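Local structure of TOG array regulator of axonemal microtubules protein 1 (5DN7) at residues 21-26 against 65-70; 42-47 against 87-92; 183-188 against 225-230; 207-212 against 219-224. The protein takes part in ciliogenesis, binding microtubules and promoting their polymerization through HEAT-repeat TOG regions, of which this chain holds the second. All coordinates share one frame; numbering follows the deposited sequence.

Contact 1: residues 21-26 against 65-70; sequences EIIPQE and VGFISL
Ile22 and Ile23 turn toward Phe67 together and meet its ring from two directions. The CD1 methyl of Ile22 lies over one face, 3.9 Å from the centroid of the Phe67 ring and 19° off the ring normal. This is a CH-pi contact, displaced toward the rim at CG. Ile23 comes to the same ring at its edge, in the plane, with its CD1 3.7 Å from Phe67 CE1. Both isoleucine side chains cross the phenylalanine at about a right angle. The CD1 of Ile23 also touches Leu70, one helical turn on; here the two side chains run tip to tip, and Ile23 CD1 stands 3.5 Å from Leu70 CD2. Phe67 CG is anti to the backbone N (chi1 -171°), which points the ring at the two isoleucines. Isoleucine suits the loop positions, since its CG1-CD1 branch spans the space between backbones whose CA atoms, those of Ile22 and Phe67, are 8.2 Å apart. Putting an alanine here in place of Phe67 would probably open a gap beneath the Ile22 methyl and take from Ile23 the ring edge against which it rests. Leu47 and Leu51 of helix 40-52 and Val89 and Leu93 of helix 80-97 also touch the Phe67 ring. Hydrophobic packing of this kind, an N-terminal segment laid against the first helix of the next predicted HEAT repeat, belongs to the interior of an alpha-helical TOG solenoid.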
loop_
_atom_site.group_PDB
_atom_site.type_symbol
_atom_site.label_atom_id
_atom_site.label_comp_id
_atom_site.label_asym_id
_atom_site.label_seq_id
_atom_site.Cartn_x
_atom_site.Cartn_y
_atom_site.Cartn_z
ATOM N N GLU A 21 -17.021 -22.400 -0.375
ATOM C CA GLU A 21 -16.822 -23.135 -1.636
ATOM C C GLU A 21 -15.346 -23.418 -1.938
ATOM O O GLU A 21 -15.006 -23.820 -3.049
ATOM C CB GLU A 21 -17.431 -22.369 -2.821
ATOM C CG GLU A 21 -18.843 -21.868 -2.610
ATOM C CD GLU A 21 -19.816 -22.433 -3.628
ATOM O OE1 GLU A 21 -19.452 -23.396 -4.337
ATOM O OE2 GLU A 21 -20.942 -21.904 -3.724
ATOM N N ILE A 22 -14.476 -23.213 -0.955
ATOM C CA ILE A 22 -13.038 -23.339 -1.178
ATOM C C ILE A 22 -12.365 -24.252 -0.154
ATOM O O ILE A 22 -11.624 -25.163 -0.516
ATOM C CB ILE A 22 -12.341 -21.954 -1.140
ATOM C CG1 ILE A 22 -13.142 -20.925 -1.943
ATOM C CG2 ILE A 22 -10.925 -22.058 -1.678
ATOM C CD1 ILE A 22 -12.821 -19.485 -1.598
ATOM N N ILE A 23 -12.634 -24.007 1.124
ATOM C CA ILE A 23 -11.906 -24.662 2.202
ATOM C C ILE A 23 -12.645 -25.851 2.798
ATOM O O ILE A 23 -13.745 -25.700 3.316
ATOM C CB ILE A 23 -11.614 -23.680 3.345
ATOM C CG1 ILE A 23 -11.222 -22.307 2.795
ATOM C CG2 ILE A 23 -10.542 -24.235 4.268
ATOM C CD1 ILE A 23 -11.153 -21.245 3.866
ATOM N N PRO A 24 -12.028 -27.039 2.738
ATOM C CA PRO A 24 -12.476 -28.231 3.468
ATOM C C PRO A 24 -12.622 -27.945 4.966
ATOM O O PRO A 24 -11.689 -27.370 5.535
ATOM C CB PRO A 24 -11.351 -29.234 3.206
ATOM C CG PRO A 24 -10.770 -28.802 1.898
ATOM C CD PRO A 24 -10.851 -27.314 1.897
ATOM N N GLN A 25 -13.747 -28.324 5.580
ATOM C CA GLN A 25 -14.037 -28.010 6.993
ATOM C C GLN A 25 -12.889 -28.374 7.935
ATOM O O GLN A 25 -12.675 -27.718 8.956
ATOM C CB GLN A 25 -15.316 -28.728 7.451
ATOM C CG GLN A 25 -16.600 -28.284 6.758
ATOM C CD GLN A 25 -17.001 -26.850 7.092
ATOM O OE1 GLN A 25 -16.751 -25.926 6.320
ATOM N NE2 GLN A 25 -17.637 -26.665 8.245
ATOM N N GLU A 26 -12.121 -29.411 7.641
ATOM C CA GLU A 26 -10.963 -29.732 8.476
ATOM C C GLU A 26 -9.864 -28.711 8.377
ATOM O O GLU A 26 -9.321 -28.322 9.367
ATOM C CB GLU A 26 -10.394 -31.128 8.222
ATOM C CG GLU A 26 -9.949 -31.413 6.807
ATOM C CD GLU A 26 -8.466 -31.207 6.564
ATOM O OE1 GLU A 26 -8.068 -31.235 5.395
ATOM O OE2 GLU A 26 -7.706 -31.001 7.516
ATOM N N VAL A 65 -16.720 -12.980 -0.094
ATOM C CA VAL A 65 -16.769 -12.064 1.046
ATOM C C VAL A 65 -16.400 -12.795 2.341
ATOM O O VAL A 65 -15.603 -12.294 3.164
ATOM C CB VAL A 65 -18.175 -11.414 1.199
ATOM C CG1 VAL A 65 -18.262 -10.584 2.478
ATOM C CG2 VAL A 65 -18.497 -10.547 -0.001
ATOM N N GLY A 66 -16.976 -13.982 2.522
ATOM C CA GLY A 66 -16.613 -14.791 3.675
ATOM C C GLY A 66 -15.118 -15.095 3.741
ATOM O O GLY A 66 -14.469 -14.868 4.764
ATOM N N PHE A 67 -14.578 -15.593 2.632
ATOM C CA PHE A 67 -13.169 -15.966 2.519
ATOM C C PHE A 67 -12.245 -14.804 2.863
ATOM O O PHE A 67 -11.321 -14.933 3.670
ATOM C CB PHE A 67 -12.890 -16.459 1.095
ATOM C CG PHE A 67 -11.523 -17.073 0.911
ATOM C CD1 PHE A 67 -11.135 -18.176 1.652
ATOM C CD2 PHE A 67 -10.649 -16.572 -0.028
ATOM C CE1 PHE A 67 -9.886 -18.746 1.478
ATOM C CE2 PHE A 67 -9.406 -17.143 -0.207
ATOM C CZ PHE A 67 -9.026 -18.230 0.550
ATOM N N ILE A 68 -12.509 -13.664 2.238
ATOM C CA ILE A 68 -11.704 -12.478 2.469
ATOM C C ILE A 68 -11.809 -12.067 3.941
ATOM O O ILE A 68 -10.817 -11.658 4.542
ATOM C CB ILE A 68 -12.127 -11.321 1.533
ATOM C CG1 ILE A 68 -11.629 -11.597 0.112
ATOM C CG2 ILE A 68 -11.569 -9.997 2.017
ATOM C CD1 ILE A 68 -12.334 -10.808 -0.963
ATOM N N SER A 69 -12.998 -12.224 4.523
ATOM C CA SER A 69 -13.210 -11.942 5.946
ATOM C C SER A 69 -12.304 -12.819 6.835
ATOM O O SER A 69 -11.637 -12.344 7.772
ATOM C CB SER A 69 -14.693 -12.152 6.279
ATOM O OG SER A 69 -15.006 -11.770 7.605
ATOM N N LEU A 70 -12.259 -14.104 6.505
ATOM C CA LEU A 70 -11.362 -15.047 7.155
ATOM C C LEU A 70 -9.895 -14.600 7.075
ATOM O O LEU A 70 -9.186 -14.559 8.095
ATOM C CB LEU A 70 -11.508 -16.429 6.525
ATOM C CG LEU A 70 -10.576 -17.475 7.118
ATOM C CD1 LEU A 70 -10.944 -17.685 8.581
ATOM C CD2 LEU A 70 -10.665 -18.767 6.346
#

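Contact 2: residues 42-47 against 87-92; sequences QAVEEL and LQVLHL
Val89 meets Val44 and Leu47 of the facing helix, and its side chain can be followed outward from the backbone. The CA atoms of Val89 and Leu47 are 7.2 Å apart, and CB of Val89 points toward segment 42-47. There the chain forks. The CG1 branch, anti to the backbone N (chi1 165°), heads for Leu47, where Val89 CG1 lies 4.2 Å from Leu47 CD2, a relaxed contact between methyls. The CG2 branch, beside the backbone N, goes to Val44: Val89 CG2 is 3.6 Å from the backbone oxygen Val44 O, and 4.1 Å from the methyl Val44 CG1. The two valines cross obliquely, and one methyl of each takes part in the side-chain contact. A beta-branched residue suits this place because its two short arms cover neighbouring turns of the opposite helix without needing a long reach, and Val89 contributes the largest share of the 141 Å² buried between the segments. Leu47, longer, supplies its terminal methyl from the next turn of helix 40-52. Around the same valine, Lys48 and Leu51 extend the wall on that helix, while Phe67 and Leu71 of helix 61-74 touch it too. All three touching residues are buried and wholly apolar in their side chains. Helices 40-52 and 80-97 are the second helices of two successive predicted HEAT repeats, and this stacking of like helices is what builds a HEAT solenoid such as the TOG domain.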
loop_
_atom_site.group_PDB
_atom_site.type_symbol
_atom_site.label_atom_id
_atom_site.label_comp_id
_atom_site.label_asym_id
_atom_site.label_seq_id
_atom_site.Cartn_x
_atom_site.Cartn_y
_atom_site.Cartn_z
ATOM N N GLN A 42 1.144 -24.056 8.665
ATOM C CA GLN A 42 0.995 -25.156 7.746
ATOM C C GLN A 42 -0.385 -25.165 7.114
ATOM O O GLN A 42 -0.490 -25.377 5.940
ATOM C CB GLN A 42 1.307 -26.493 8.427
ATOM C CG GLN A 42 0.583 -27.680 7.820
ATOM C CD GLN A 42 1.279 -28.199 6.596
ATOM O OE1 GLN A 42 2.357 -27.714 6.243
ATOM N NE2 GLN A 42 0.678 -29.200 5.935
ATOM N N ALA A 43 -1.419 -24.908 7.904
ATOM C CA ALA A 43 -2.789 -24.802 7.425
ATOM C C ALA A 43 -2.889 -23.713 6.353
ATOM O O ALA A 43 -3.427 -23.939 5.267
ATOM C CB ALA A 43 -3.718 -24.516 8.566
ATOM N N VAL A 44 -2.352 -22.541 6.672
ATOM C CA VAL A 44 -2.301 -21.426 5.746
ATOM C C VAL A 44 -1.610 -21.792 4.415
ATOM O O VAL A 44 -2.076 -21.410 3.322
ATOM C CB VAL A 44 -1.578 -20.224 6.393
ATOM C CG1 VAL A 44 -1.424 -19.090 5.389
ATOM C CG2 VAL A 44 -2.322 -19.751 7.623
ATOM N N GLU A 45 -0.511 -22.535 4.489
ATOM C CA GLU A 45 0.182 -22.862 3.251
ATOM C C GLU A 45 -0.604 -23.899 2.437
ATOM O O GLU A 45 -0.645 -23.845 1.198
ATOM C CB GLU A 45 1.588 -23.354 3.537
ATOM C CG GLU A 45 2.194 -24.084 2.385
ATOM C CD GLU A 45 3.076 -23.166 1.587
ATOM O OE1 GLU A 45 3.026 -21.944 1.862
ATOM O OE2 GLU A 45 3.792 -23.647 0.680
ATOM N N GLU A 46 -1.240 -24.832 3.142
ATOM C CA GLU A 46 -2.208 -25.738 2.524
ATOM C C GLU A 46 -3.261 -24.942 1.740
ATOM O O GLU A 46 -3.528 -25.219 0.564
ATOM C CB GLU A 46 -2.878 -26.599 3.596
ATOM C CG GLU A 46 -2.929 -28.087 3.294
ATOM C CD GLU A 46 -3.207 -28.915 4.546
ATOM O OE1 GLU A 46 -2.316 -28.996 5.423
ATOM O OE2 GLU A 46 -4.322 -29.471 4.665
ATOM N N LEU A 47 -3.840 -23.947 2.409
ATOM C CA LEU A 47 -4.796 -23.037 1.797
ATOM C C LEU A 47 -4.241 -22.421 0.521
ATOM O O LEU A 47 -4.919 -22.391 -0.503
ATOM C CB LEU A 47 -5.188 -21.939 2.784
ATOM C CG LEU A 47 -6.267 -20.977 2.291
ATOM C CD1 LEU A 47 -7.419 -21.758 1.679
ATOM C CD2 LEU A 47 -6.750 -20.098 3.455
ATOM N N LEU A 87 -0.924 -13.240 3.940
ATOM C CA LEU A 87 -0.662 -12.246 2.902
ATOM C C LEU A 87 -0.336 -12.902 1.573
ATOM O O LEU A 87 -0.756 -12.419 0.528
ATOM C CB LEU A 87 0.473 -11.307 3.307
ATOM C CG LEU A 87 0.088 -10.246 4.327
ATOM C CD1 LEU A 87 1.293 -9.452 4.789
ATOM C CD2 LEU A 87 -0.965 -9.322 3.700
ATOM N N GLN A 88 0.405 -14.006 1.606
ATOM C CA GLN A 88 0.624 -14.759 0.376
ATOM C C GLN A 88 -0.679 -15.323 -0.214
ATOM O O GLN A 88 -0.915 -15.278 -1.445
ATOM C CB GLN A 88 1.604 -15.883 0.631
ATOM C CG GLN A 88 3.014 -15.396 0.769
ATOM C CD GLN A 88 3.967 -16.534 0.860
ATOM O OE1 GLN A 88 3.822 -17.403 1.721
ATOM N NE2 GLN A 88 4.946 -16.560 -0.038
ATOM N N VAL A 89 -1.532 -15.854 0.659
ATOM C CA VAL A 89 -2.839 -16.318 0.197
ATOM C C VAL A 89 -3.672 -15.180 -0.427
ATOM O O VAL A 89 -4.289 -15.341 -1.467
ATOM C CB VAL A 89 -3.616 -16.964 1.343
ATOM C CG1 VAL A 89 -5.090 -17.104 0.975
ATOM C CG2 VAL A 89 -2.989 -18.318 1.681
ATOM N N LEU A 90 -3.668 -14.028 0.220
ATOM C CA LEU A 90 -4.389 -12.853 -0.233
ATOM C C LEU A 90 -3.849 -12.355 -1.571
ATOM O O LEU A 90 -4.615 -11.998 -2.456
ATOM C CB LEU A 90 -4.304 -11.752 0.828
ATOM C CG LEU A 90 -5.059 -10.456 0.539
ATOM C CD1 LEU A 90 -6.516 -10.769 0.298
ATOM C CD2 LEU A 90 -4.886 -9.443 1.680
ATOM N N HIS A 91 -2.530 -12.337 -1.716
ATOM C CA HIS A 91 -1.906 -11.965 -2.977
ATOM C C HIS A 91 -2.361 -12.893 -4.090
ATOM O O HIS A 91 -2.727 -12.437 -5.185
ATOM C CB HIS A 91 -0.379 -12.008 -2.887
ATOM C CG HIS A 91 0.301 -11.660 -4.177
ATOM N ND1 HIS A 91 1.465 -12.263 -4.603
ATOM C CD2 HIS A 91 -0.029 -10.763 -5.140
ATOM C CE1 HIS A 91 1.818 -11.757 -5.771
ATOM N NE2 HIS A 91 0.923 -10.847 -6.118
ATOM N N LEU A 92 -2.309 -14.197 -3.811
ATOM C CA LEU A 92 -2.698 -15.175 -4.820
ATOM C C LEU A 92 -4.173 -14.988 -5.193
ATOM O O LEU A 92 -4.539 -15.011 -6.367
ATOM C CB LEU A 92 -2.437 -16.595 -4.324
ATOM C CG LEU A 92 -2.865 -17.718 -5.267
ATOM C CD1 LEU A 92 -2.264 -17.508 -6.646
ATOM C CD2 LEU A 92 -2.396 -19.052 -4.698
#

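Contact 3: residues 183-188 against 225-230; sequences LSFDLA and VDTVEL
Phe185 and Ala188, in the segment that carries helix 180-187, face Thr227 and Val228, which follow Val225 and Asp226 in the chain, in the last part of the HEAT-repeat solenoid of this TOG domain. Along the first segment, Ser184 comes just ahead of them; its OG is hydrogen-bonded to Pro181 O, which satisfies the hydroxyl within its own helix. Phe185 follows, with CG anti to the carbonyl carbon and beside the backbone N (chi1 -85°). From there the ring bends over toward the other segment and crosses Thr227 at about a right angle, with Phe185 CE2 3.5 Å from Thr227 CG2. Threonine suits the spot because it has one apolar and one polar arm: its methyl meets the ring, while its OG1 is hydrogen-bonded to Ala224 O, a turn back in its own chain. The backbone oxygen of Phe185 makes the polar link. A water donates to Phe185 O at 2.8 Å and also to Thr227 OG1 at 3.0 Å, joining the two segments. At the end of the segment stands Ala188, which is buried and points toward its partner. Its small side chain lets the two backbones come close: the CA atoms of Ala188 and Val225 are 6.0 Å apart. Val228 covers it with both methyls, CG1 lying 3.8 Å from Ala188 CB and CG2 lying 3.6 Å from the backbone oxygen Ala188 O.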
loop_
_atom_site.group_PDB
_atom_site.type_symbol
_atom_site.label_atom_id
_atom_site.label_comp_id
_atom_site.label_asym_id
_atom_site.label_seq_id
_atom_site.Cartn_x
_atom_site.Cartn_y
_atom_site.Cartn_z
ATOM N N LEU A 183 -3.091 15.077 -5.361
ATOM C CA LEU A 183 -2.120 14.225 -4.709
ATOM C C LEU A 183 -1.248 15.045 -3.760
ATOM O O LEU A 183 -1.105 14.699 -2.589
ATOM C CB LEU A 183 -1.277 13.500 -5.763
ATOM C CG LEU A 183 -0.608 12.188 -5.384
ATOM C CD1 LEU A 183 -1.571 11.266 -4.655
ATOM C CD2 LEU A 183 -0.086 11.511 -6.655
ATOM N N SER A 184 -0.696 16.152 -4.238
ATOM C CA SER A 184 0.193 16.930 -3.388
ATOM C C SER A 184 -0.542 17.570 -2.202
ATOM O O SER A 184 0.048 17.744 -1.131
ATOM C CB SER A 184 0.906 18.004 -4.194
ATOM O OG SER A 184 -0.018 18.885 -4.785
ATOM N N PHE A 185 -1.812 17.920 -2.385
ATOM C CA PHE A 185 -2.584 18.450 -1.264
ATOM C C PHE A 185 -2.889 17.371 -0.252
ATOM O O PHE A 185 -2.934 17.634 0.945
ATOM C CB PHE A 185 -3.891 19.094 -1.746
ATOM C CG PHE A 185 -3.736 20.528 -2.166
ATOM C CD1 PHE A 185 -2.924 20.872 -3.232
ATOM C CD2 PHE A 185 -4.407 21.529 -1.502
ATOM C CE1 PHE A 185 -2.767 22.187 -3.624
ATOM C CE2 PHE A 185 -4.270 22.848 -1.900
ATOM C CZ PHE A 185 -3.441 23.169 -2.963
ATOM N N ASP A 186 -3.120 16.157 -0.734
ATOM C CA ASP A 186 -3.374 15.024 0.144
ATOM C C ASP A 186 -2.101 14.610 0.891
ATOM O O ASP A 186 -2.172 14.060 1.990
ATOM C CB ASP A 186 -3.919 13.819 -0.641
ATOM C CG ASP A 186 -5.390 13.975 -1.038
ATOM O OD1 ASP A 186 -6.099 14.842 -0.472
ATOM O OD2 ASP A 186 -5.849 13.195 -1.910
ATOM N N LEU A 187 -0.938 14.872 0.299
ATOM C CA LEU A 187 0.329 14.405 0.883
ATOM C C LEU A 187 0.984 15.464 1.754
ATOM O O LEU A 187 1.783 15.147 2.616
ATOM C CB LEU A 187 1.306 13.977 -0.212
ATOM C CG LEU A 187 1.140 12.571 -0.797
ATOM C CD1 LEU A 187 2.115 12.403 -1.941
ATOM C CD2 LEU A 187 1.399 11.500 0.272
ATOM N N ALA A 188 0.647 16.725 1.522
ATOM C CA ALA A 188 1.249 17.829 2.264
ATOM C C ALA A 188 1.167 17.705 3.807
ATOM O O ALA A 188 2.079 18.165 4.484
ATOM C CB ALA A 188 0.620 19.151 1.814
ATOM N N VAL A 225 2.223 23.284 0.204
ATOM C CA VAL A 225 2.967 23.564 1.425
ATOM C C VAL A 225 2.271 24.691 2.206
ATOM O O VAL A 225 2.255 24.690 3.441
ATOM C CB VAL A 225 4.438 23.960 1.134
ATOM C CG1 VAL A 225 5.162 24.399 2.422
ATOM C CG2 VAL A 225 5.205 22.815 0.424
ATOM N N ASP A 226 1.678 25.644 1.492
ATOM C CA ASP A 226 1.006 26.739 2.181
ATOM C C ASP A 226 -0.174 26.236 2.994
ATOM O O ASP A 226 -0.441 26.764 4.059
ATOM C CB ASP A 226 0.527 27.809 1.205
ATOM C CG ASP A 226 1.627 28.765 0.820
ATOM O OD1 ASP A 226 2.593 28.897 1.601
ATOM O OD2 ASP A 226 1.521 29.382 -0.262
ATOM N N THR A 227 -0.886 25.224 2.493
ATOM C CA THR A 227 -2.017 24.687 3.258
ATOM C C THR A 227 -1.644 24.004 4.596
ATOM O O THR A 227 -2.530 23.693 5.407
ATOM C CB THR A 227 -2.837 23.673 2.425
ATOM O OG1 THR A 227 -2.126 22.440 2.302
ATOM C CG2 THR A 227 -3.135 24.233 1.055
ATOM N N VAL A 228 -0.360 23.766 4.853
ATOM C CA VAL A 228 -0.020 23.091 6.098
ATOM C C VAL A 228 0.996 23.844 6.948
ATOM O O VAL A 228 1.328 23.376 8.024
ATOM C CB VAL A 228 0.533 21.661 5.864
ATOM C CG1 VAL A 228 -0.468 20.810 5.092
ATOM C CG2 VAL A 228 1.876 21.711 5.179
ATOM N N GLU A 229 1.498 24.988 6.491
ATOM C CA GLU A 229 2.401 25.757 7.345
ATOM C C GLU A 229 2.170 27.276 7.363
ATOM O O GLU A 229 1.722 27.813 8.376
ATOM C CB GLU A 229 3.856 25.482 6.968
ATOM C CG GLU A 229 4.849 26.279 7.828
ATOM C CD GLU A 229 5.981 25.435 8.397
ATOM O OE1 GLU A 229 5.758 24.751 9.426
ATOM O OE2 GLU A 229 7.096 25.462 7.820
ATOM N N LEU A 230 2.484 27.970 6.273
ATOM C CA LEU A 230 2.411 29.446 6.244
ATOM C C LEU A 230 3.408 30.063 7.229
ATOM O O LEU A 230 4.250 30.880 6.845
ATOM C CB LEU A 230 0.998 29.963 6.569
ATOM C CG LEU A 230 -0.171 29.705 5.626
ATOM C CD1 LEU A 230 -1.381 30.557 6.040
ATOM C CD2 LEU A 230 0.203 29.972 4.179
HETATM O O HOH W 1 -3.784 20.004 2.068
#

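Contact 4: residues 207-212 against 219-224; sequences AVLASS and NVLFKA
Where two successive helices of the solenoid pack together near the C-terminal end of the TOG domain, Leu221 of helix 219-226 pushes into the flank of helix 196-213, between Leu209 and Ala210. Its two methyls divide the work. Leu221 CD1 lies 3.6 Å from Ala210 CB and just as near the backbone atoms N and CA of that alanine, so it rests directly on the helix. Leu221 CD2 goes to the neighbouring residue, 4.0 Å from Leu209 CB, and the two leucines cross at a slant. Leu221 CG is anti to the carbonyl carbon (chi1 -76°), and the extended chain beyond it carries both methyls outward. Because Phe206 and Met213 also touch this leucine, it sits among residues spaced as in the four-residue pocket of a knobs-into-holes packing. Helix 196-213 belongs to the predicted HEAT 8, and Leu221 joins the next helix of the chain to it. Alanine suits position 210, since its single methyl lets Leu221 come down to the backbone. With an alanine in place of Leu221, the pocket would probably be left partly empty, and Leu209 and Ala210 would lose the methyls that pack on them from this helix. Two residues on from Ala210, Ser212 serves its own helix: OG donates to Val208 O at 2.9 Å, tilted 31° from the carbonyl plane, while Ser212 N reaches the same oxygen from the opposite face.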
loop_
_atom_site.group_PDB
_atom_site.type_symbol
_atom_site.label_atom_id
_atom_site.label_comp_id
_atom_site.label_asym_id
_atom_site.label_seq_id
_atom_site.Cartn_x
_atom_site.Cartn_y
_atom_site.Cartn_z
ATOM N N ALA A 207 9.653 15.511 -4.052
ATOM C CA ALA A 207 10.638 15.532 -5.133
ATOM C C ALA A 207 10.082 14.829 -6.371
ATOM O O ALA A 207 10.190 15.347 -7.509
ATOM C CB ALA A 207 11.962 14.880 -4.693
ATOM N N VAL A 208 9.468 13.662 -6.160
ATOM C CA VAL A 208 8.871 12.954 -7.296
ATOM C C VAL A 208 7.680 13.704 -7.930
ATOM O O VAL A 208 7.493 13.689 -9.160
ATOM C CB VAL A 208 8.408 11.541 -6.906
ATOM C CG1 VAL A 208 7.872 10.815 -8.135
ATOM C CG2 VAL A 208 9.572 10.762 -6.316
ATOM N N LEU A 209 6.866 14.351 -7.108
ATOM C CA LEU A 209 5.797 15.185 -7.654
ATOM C C LEU A 209 6.370 16.321 -8.498
ATOM O O LEU A 209 5.893 16.564 -9.585
ATOM C CB LEU A 209 4.914 15.755 -6.549
ATOM C CG LEU A 209 4.062 14.723 -5.820
ATOM C CD1 LEU A 209 3.414 15.372 -4.630
ATOM C CD2 LEU A 209 3.004 14.155 -6.774
ATOM N N ALA A 210 7.389 17.016 -7.989
ATOM C CA ALA A 210 8.015 18.101 -8.749
ATOM C C ALA A 210 8.512 17.593 -10.094
ATOM O O ALA A 210 8.288 18.224 -11.127
ATOM C CB ALA A 210 9.161 18.721 -7.974
ATOM N N SER A 211 9.177 16.443 -10.073
ATOM C CA SER A 211 9.675 15.846 -11.308
ATOM C C SER A 211 8.549 15.466 -12.276
ATOM O O SER A 211 8.707 15.566 -13.503
ATOM C CB SER A 211 10.534 14.621 -10.974
ATOM O OG SER A 211 10.729 13.797 -12.102
ATOM N N SER A 212 7.412 15.041 -11.742
ATOM C CA SER A 212 6.335 14.553 -12.593
ATOM C C SER A 212 5.476 15.667 -13.162
ATOM O O SER A 212 4.891 15.512 -14.227
ATOM C CB SER A 212 5.458 13.575 -11.830
ATOM O OG SER A 212 6.251 12.468 -11.441
ATOM N N ASN A 219 4.546 25.472 -8.698
ATOM C CA ASN A 219 3.808 26.509 -8.056
ATOM C C ASN A 219 2.740 25.882 -7.172
ATOM O O ASN A 219 2.478 26.346 -6.125
ATOM C CB ASN A 219 3.178 27.390 -9.129
ATOM C CG ASN A 219 4.204 28.235 -9.865
ATOM O OD1 ASN A 219 5.279 28.502 -9.356
ATOM N ND2 ASN A 219 3.885 28.648 -11.066
ATOM N N VAL A 220 2.143 24.822 -7.638
ATOM C CA VAL A 220 1.068 24.113 -6.979
ATOM C C VAL A 220 1.603 23.375 -5.759
ATOM O O VAL A 220 0.884 23.215 -4.772
ATOM C CB VAL A 220 0.361 23.130 -7.950
ATOM C CG1 VAL A 220 1.324 22.107 -8.464
ATOM C CG2 VAL A 220 -0.789 22.443 -7.261
ATOM N N LEU A 221 2.875 22.967 -5.817
ATOM C CA LEU A 221 3.528 22.314 -4.689
ATOM C C LEU A 221 3.740 23.301 -3.568
ATOM O O LEU A 221 3.596 22.965 -2.377
ATOM C CB LEU A 221 4.877 21.706 -5.086
ATOM C CG LEU A 221 4.845 20.412 -5.885
ATOM C CD1 LEU A 221 6.253 19.933 -6.135
ATOM C CD2 LEU A 221 4.052 19.363 -5.135
ATOM N N PHE A 222 4.093 24.528 -3.943
ATOM C CA PHE A 222 4.236 25.551 -2.905
ATOM C C PHE A 222 2.878 25.980 -2.306
ATOM O O PHE A 222 2.792 26.316 -1.115
ATOM C CB PHE A 222 4.996 26.748 -3.460
ATOM C CG PHE A 222 6.384 26.400 -3.938
ATOM C CD1 PHE A 222 7.116 25.408 -3.305
ATOM C CD2 PHE A 222 6.939 27.034 -5.041
ATOM C CE1 PHE A 222 8.393 25.075 -3.743
ATOM C CE2 PHE A 222 8.219 26.701 -5.486
ATOM C CZ PHE A 222 8.941 25.720 -4.831
ATOM N N LYS A 223 1.818 25.942 -3.084
ATOM C CA LYS A 223 0.511 26.147 -2.543
ATOM C C LYS A 223 0.138 25.019 -1.585
ATOM O O LYS A 223 -0.414 25.270 -0.557
ATOM C CB LYS A 223 -0.524 26.256 -3.644
ATOM C CG LYS A 223 -0.217 27.373 -4.625
ATOM C CD LYS A 223 -1.426 27.863 -5.382
ATOM C CE LYS A 223 -1.256 27.730 -6.871
ATOM N NZ LYS A 223 -2.432 27.046 -7.455
ATOM N N ALA A 224 0.442 23.787 -1.961
ATOM C CA ALA A 224 0.237 22.649 -1.076
ATOM C C ALA A 224 0.963 22.853 0.258
ATOM O O ALA A 224 0.384 22.617 1.316
ATOM C CB ALA A 224 0.701 21.363 -1.738
#

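Overall arrangement
From the N terminus, contact 1 closes the first loop, bringing residues 65-70 back to 21-26. Contact 2 opens inside that loop and closes beyond it, so the two cross. Their centres lie about 12 Å apart, and they adjoin where Ile23 packs on Leu47, joining the predicted HEAT 4 and HEAT 5. Contact 3 opens much later, with residues 183-188, and closes at 225-230. Contact 4 is nested within its loop. Together they tie helices 180-187 and 196-213, of the predicted HEAT 8, to helix 219-226 and the residues after it, Ser184 packing on Leu209 and Leu221. The two pairs lie on opposite sides of the chain's centre, with contacts 1 and 4 about 45 Å apart between centres.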